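Mating-type switching protein swi5 (Schizosaccharomyces pombe, PDB 3VIR) is required for normal mating-type switching and takes part, with its partners sfr1 and rhp51, in recombinational repair of DNA. Local coordinates at the interface of chains A and B. Residues are numbered along the deposited sequence; one frame, centred on the assembly and turned at random. Chains: chain A/B, Mating-type switching protein swi5.

Two antiparallel helices, residues 15-65 of chain A and 11-68 of chain B, meet through a nearly straight row of small, chemically different patches. Going from contact 1 through contact 2 to contact 3, chain A is followed towards its N-terminus and chain B towards its C-terminus. The C-alpha centres of contacts 1 and 2 lie about 10 Å apart, those of contacts 2 and 3 about 9 Å, and those of contacts 1 and 3 about 19 Å. B:Ile56 joins contacts 1 and 2, B:Lys63 contacts 2 and 3. Two-fold symmetry repeats each patch with the chains exchanged; this pair, within an assembly of four copies, may or may not be the working form.

Contact 1: the interface of chains A and B. Residues chain A 30-31, 34; chain B 52, 56.
A:Arg34 and B:Glu52 reach towards each other from opposite helices and meet in a salt bridge, a polar element of this part of the antiparallel helix-helix interface. The guanidinium nitrogen NE of A:Arg34 lies 2.9 Å from the carboxylate oxygen OE2 of B:Glu52, but the hydrogen bond is weak, with an angle of only 123° at the hydrogen. The two flat groups stand 82° apart, nearly perpendicular, so this is not the parallel, two-pronged pairing that arginine and carboxylate can form. A turn about the CG-CD bond of A:Arg34 (chi3 -84°) orients the guanidinium so that NE, rather than a terminal nitrogen, makes the approach. A second positive charge stands near: NZ of A:Lys30 is 4.6 Å from OE1 of B:Glu52, too far for direct contact, yet it probably helps to stabilise the carboxylate's negative charge. A leucine in place of A:Arg34 would probably leave the carboxylate of B:Glu52 without its salt-bridge mate across the interface.

The extended aliphatic stem of A:Lys30 passes at a slant beside the same carboxylate, its CD 3.5 Å from OE1 of B:Glu52. Carbon packing follows where this stem runs past B:Ile56 in the opposite direction. The methylene CD of A:Lys30 thus borders both the carboxylate oxygen and an apolar group, the delta-methyl CD1 of B:Ile56, which rests 3.8 Å from it.

Contact 2: the interface of chains A and B. Residues chain A 23, 27; chain B 56, 60, 63.
With its hydroxyl anti to the backbone nitrogen (chi1 -164°), A:Ser23 presents OG to the side chain of B:Met60, while B:Ile56 holds its branch methyl CG2 anti to its own nitrogen and turns it towards A:Ala27. In these two pairings, one helical turn apart on each chain, the small A:Ser23 and A:Ala27 probably allow chain B's larger side chains to come close to the chain A backbone. A:Ala27 contributes a lone methyl, and its CB lies 4.0 Å from CG2 of B:Ile56. The contact is apolar, methyl against methyl, and uses a different branch of the isoleucine from the one that meets A:Lys30.

At A:Ser23 the touching group is polar but its neighbour is not. OG stands 3.5 Å from CG of B:Met60, a van der Waals contact with the first part of the thioether chain. The hydroxyl oxygen of A:Ser23 also lies 4.1 Å from CA of B:Met60, beside the base of that side chain. Beyond CG the methionine bends at its third torsion, turning its terminal methyl CE away from the serine.

B:Lys63 borders the patch one turn further along chain B. Its aliphatic stem flanks the serine more loosely than B:Met60 does, and its amine points away from the hydroxyl. The nearest approach of this lysine is CG, 4.2 Å from OG of A:Ser23.

Contact 3: the interface of chains A and B. Residues chain A 16, 20; chain B 63, 67.
A:Gln16 and B:His67 meet near the ends of two antiparallel helices of this Swi5/Sae3-family protein, where a flat ring is packed by aliphatic groups from the partner. The beta-carbon CB of A:Gln16 lies in the plane of the imidazole, at its edge, 3.8 Å from CD2 of B:His67. The neighbouring ring nitrogen NE2 of B:His67 is 4.0 Å from that same CB of A:Gln16, so the glutamine stem faces the CD2-NE2 side of the ring. Its side chain is modelled incompletely, and the structure does not show where the amide goes.

A different approach is made by A:Leu20. Its methyl CD1 is centred over one face of the imidazole of B:His67, 4.3 Å above the ring plane.

The first torsion of B:His67, with CG anti to the backbone nitrogen (chi1 -173°), carries the imidazole towards chain A, and the second (chi2 -110°) turns its face to A:Leu20 and its CD2-NE2 edge to A:Gln16. The other leucine branch spreads back along chain B, where CD2 of A:Leu20 comes 4.3 Å from the backbone carbonyl O of B:Lys63, one helical turn before the histidine.

Contact 1: the interface of chains A and B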
loop_
_atom_site.group_PDB
_atom_site.type_symbol
_atom_site.label_atom_id
_atom_site.label_comp_id
_atom_site.label_asym_id
_atom_site.label_seq_id
_atom_site.Cartn_x
_atom_site.Cartn_y
_atom_site.Cartn_z
ATOM N N LYS A 30 -2.568 9.173 7.018
ATOM C CA LYS A 30 -3.149 10.010 8.051
ATOM C C LYS A 30 -2.126 10.256 9.095
ATOM O O LYS A 30 -2.018 11.385 9.601
ATOM C CB LYS A 30 -4.409 9.411 8.689
ATOM C CG LYS A 30 -5.690 9.849 7.993
ATOM C CD LYS A 30 -6.856 9.761 8.929
ATOM C CE LYS A 30 -8.158 9.907 8.167
ATOM N NZ LYS A 30 -9.263 10.188 9.108
ATOM N N LEU A 31 -1.369 9.209 9.416
ATOM C CA LEU A 31 -0.479 9.325 10.533
ATOM C C LEU A 31 0.990 9.552 10.189
ATOM O O LEU A 31 1.779 9.786 11.081
ATOM C CB LEU A 31 -0.709 8.209 11.546
ATOM C CG LEU A 31 -0.712 6.745 11.201
ATOM C CD1 LEU A 31 0.605 6.389 10.590
ATOM C CD2 LEU A 31 -0.985 5.964 12.481
ATOM N N ARG A 34 0.273 13.452 10.561
ATOM C CA ARG A 34 0.215 13.848 11.957
ATOM C C ARG A 34 1.620 14.080 12.458
ATOM O O ARG A 34 1.884 15.112 13.015
ATOM C CB ARG A 34 -0.501 12.811 12.843
ATOM C CG ARG A 34 -0.961 13.424 14.207
ATOM C CD ARG A 34 -2.182 12.755 14.816
ATOM N NE ARG A 34 -3.442 13.275 14.272
ATOM C CZ ARG A 34 -4.259 14.154 14.870
ATOM N NH1 ARG A 34 -3.989 14.654 16.081
ATOM N NH2 ARG A 34 -5.381 14.541 14.249
ATOM N N GLU B 52 -8.059 9.678 16.608
ATOM C CA GLU B 52 -7.739 9.402 15.202
ATOM C C GLU B 52 -7.402 7.935 14.930
ATOM O O GLU B 52 -7.954 7.354 13.985
ATOM C CB GLU B 52 -6.594 10.283 14.679
ATOM C CG GLU B 52 -6.163 9.870 13.265
ATOM C CD GLU B 52 -5.236 10.832 12.569
ATOM O OE1 GLU B 52 -5.699 11.558 11.658
ATOM O OE2 GLU B 52 -4.034 10.812 12.898
ATOM N N ILE B 56 -9.354 5.185 12.792
ATOM C CA ILE B 56 -8.726 4.339 11.785
ATOM C C ILE B 56 -9.163 2.887 11.963
ATOM O O ILE B 56 -9.390 2.204 10.975
ATOM C CB ILE B 56 -7.179 4.436 11.822
ATOM C CG1 ILE B 56 -6.715 5.749 11.176
ATOM C CG2 ILE B 56 -6.514 3.215 11.165
ATOM C CD1 ILE B 56 -7.599 6.197 10.003
#

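Contact 2: the interface of chains A and B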
loop_
_atom_site.group_PDB
_atom_site.type_symbol
_atom_site.label_atom_id
_atom_site.label_comp_id
_atom_site.label_asym_id
_atom_site.label_seq_id
_atom_site.Cartn_x
_atom_site.Cartn_y
_atom_site.Cartn_z
ATOM N N SER A 23 -7.376 1.396 2.082
ATOM C CA SER A 23 -7.635 1.569 3.488
ATOM C C SER A 23 -6.322 1.519 4.254
ATOM O O SER A 23 -6.210 2.094 5.336
ATOM C CB SER A 23 -8.610 0.506 4.001
ATOM O OG SER A 23 -9.158 0.871 5.267
ATOM N N ALA A 27 -4.675 5.013 6.130
ATOM C CA ALA A 27 -4.127 4.914 7.492
ATOM C C ALA A 27 -2.695 5.485 7.591
ATOM O O ALA A 27 -2.430 6.366 8.418
ATOM C CB ALA A 27 -4.133 3.469 7.975
ATOM N N ILE B 56 -9.354 5.185 12.792
ATOM C CA ILE B 56 -8.726 4.339 11.785
ATOM C C ILE B 56 -9.163 2.887 11.963
ATOM O O ILE B 56 -9.390 2.204 10.975
ATOM C CB ILE B 56 -7.179 4.436 11.822
ATOM C CG1 ILE B 56 -6.715 5.749 11.176
ATOM C CG2 ILE B 56 -6.514 3.215 11.165
ATOM C CD1 ILE B 56 -7.599 6.197 10.003
ATOM N N MET B 60 -11.209 0.595 9.360
ATOM C CA MET B 60 -10.670 -0.629 8.800
ATOM C C MET B 60 -11.582 -1.824 9.048
ATOM O O MET B 60 -11.762 -2.654 8.152
ATOM C CB MET B 60 -9.248 -0.884 9.291
ATOM C CG MET B 60 -8.208 -0.134 8.440
ATOM S SD MET B 60 -6.486 -0.266 8.996
ATOM C CE MET B 60 -6.495 -1.859 9.849
ATOM N N LYS B 63 -14.631 -1.617 6.575
ATOM C CA LYS B 63 -14.285 -2.106 5.235
ATOM C C LYS B 63 -14.068 -3.625 5.198
ATOM O O LYS B 63 -14.332 -4.257 4.174
ATOM C CB LYS B 63 -13.042 -1.387 4.678
ATOM C CG LYS B 63 -13.223 0.122 4.373
ATOM C CD LYS B 63 -14.477 0.411 3.534
ATOM C CE LYS B 63 -14.440 1.777 2.842
ATOM N NZ LYS B 63 -15.522 1.850 1.792
#

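Contact 3: the interface of chains A and B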
loop_
_atom_site.group_PDB
_atom_site.type_symbol
_atom_site.label_atom_id
_atom_site.label_comp_id
_atom_site.label_asym_id
_atom_site.label_seq_id
_atom_site.Cartn_x
_atom_site.Cartn_y
_atom_site.Cartn_z
ATOM N N GLN A 16 -12.562 -4.653 -4.991
ATOM C CA GLN A 16 -12.324 -4.958 -3.587
ATOM C C GLN A 16 -10.862 -4.655 -3.212
ATOM O O GLN A 16 -10.613 -3.971 -2.209
ATOM C CB GLN A 16 -12.688 -6.418 -3.288
ATOM N N LEU A 20 -9.357 -2.249 -0.081
ATOM C CA LEU A 20 -8.461 -2.678 0.968
ATOM C C LEU A 20 -7.130 -1.933 0.858
ATOM O O LEU A 20 -6.771 -1.195 1.783
ATOM C CB LEU A 20 -8.280 -4.197 0.967
ATOM C CG LEU A 20 -9.576 -5.029 1.100
ATOM C CD1 LEU A 20 -9.274 -6.524 1.248
ATOM C CD2 LEU A 20 -10.457 -4.554 2.252
ATOM N N LYS B 63 -14.631 -1.617 6.575
ATOM C CA LYS B 63 -14.285 -2.106 5.235
ATOM C C LYS B 63 -14.068 -3.625 5.198
ATOM O O LYS B 63 -14.332 -4.257 4.174
ATOM C CB LYS B 63 -13.042 -1.387 4.678
ATOM C CG LYS B 63 -13.223 0.122 4.373
ATOM C CD LYS B 63 -14.477 0.411 3.534
ATOM C CE LYS B 63 -14.440 1.777 2.842
ATOM N NZ LYS B 63 -15.522 1.850 1.792
ATOM N N HIS B 67 -16.406 -6.166 3.083
ATOM C CA HIS B 67 -15.754 -7.166 2.220
ATOM C C HIS B 67 -16.337 -8.530 2.554
ATOM O O HIS B 67 -16.687 -9.269 1.652
ATOM C CB HIS B 67 -14.230 -7.170 2.414
ATOM C CG HIS B 67 -13.484 -8.042 1.444
ATOM N ND1 HIS B 67 -12.863 -9.217 1.819
ATOM C CD2 HIS B 67 -13.243 -7.901 0.118
ATOM C CE1 HIS B 67 -12.292 -9.774 0.764
ATOM N NE2 HIS B 67 -12.505 -8.994 -0.280
#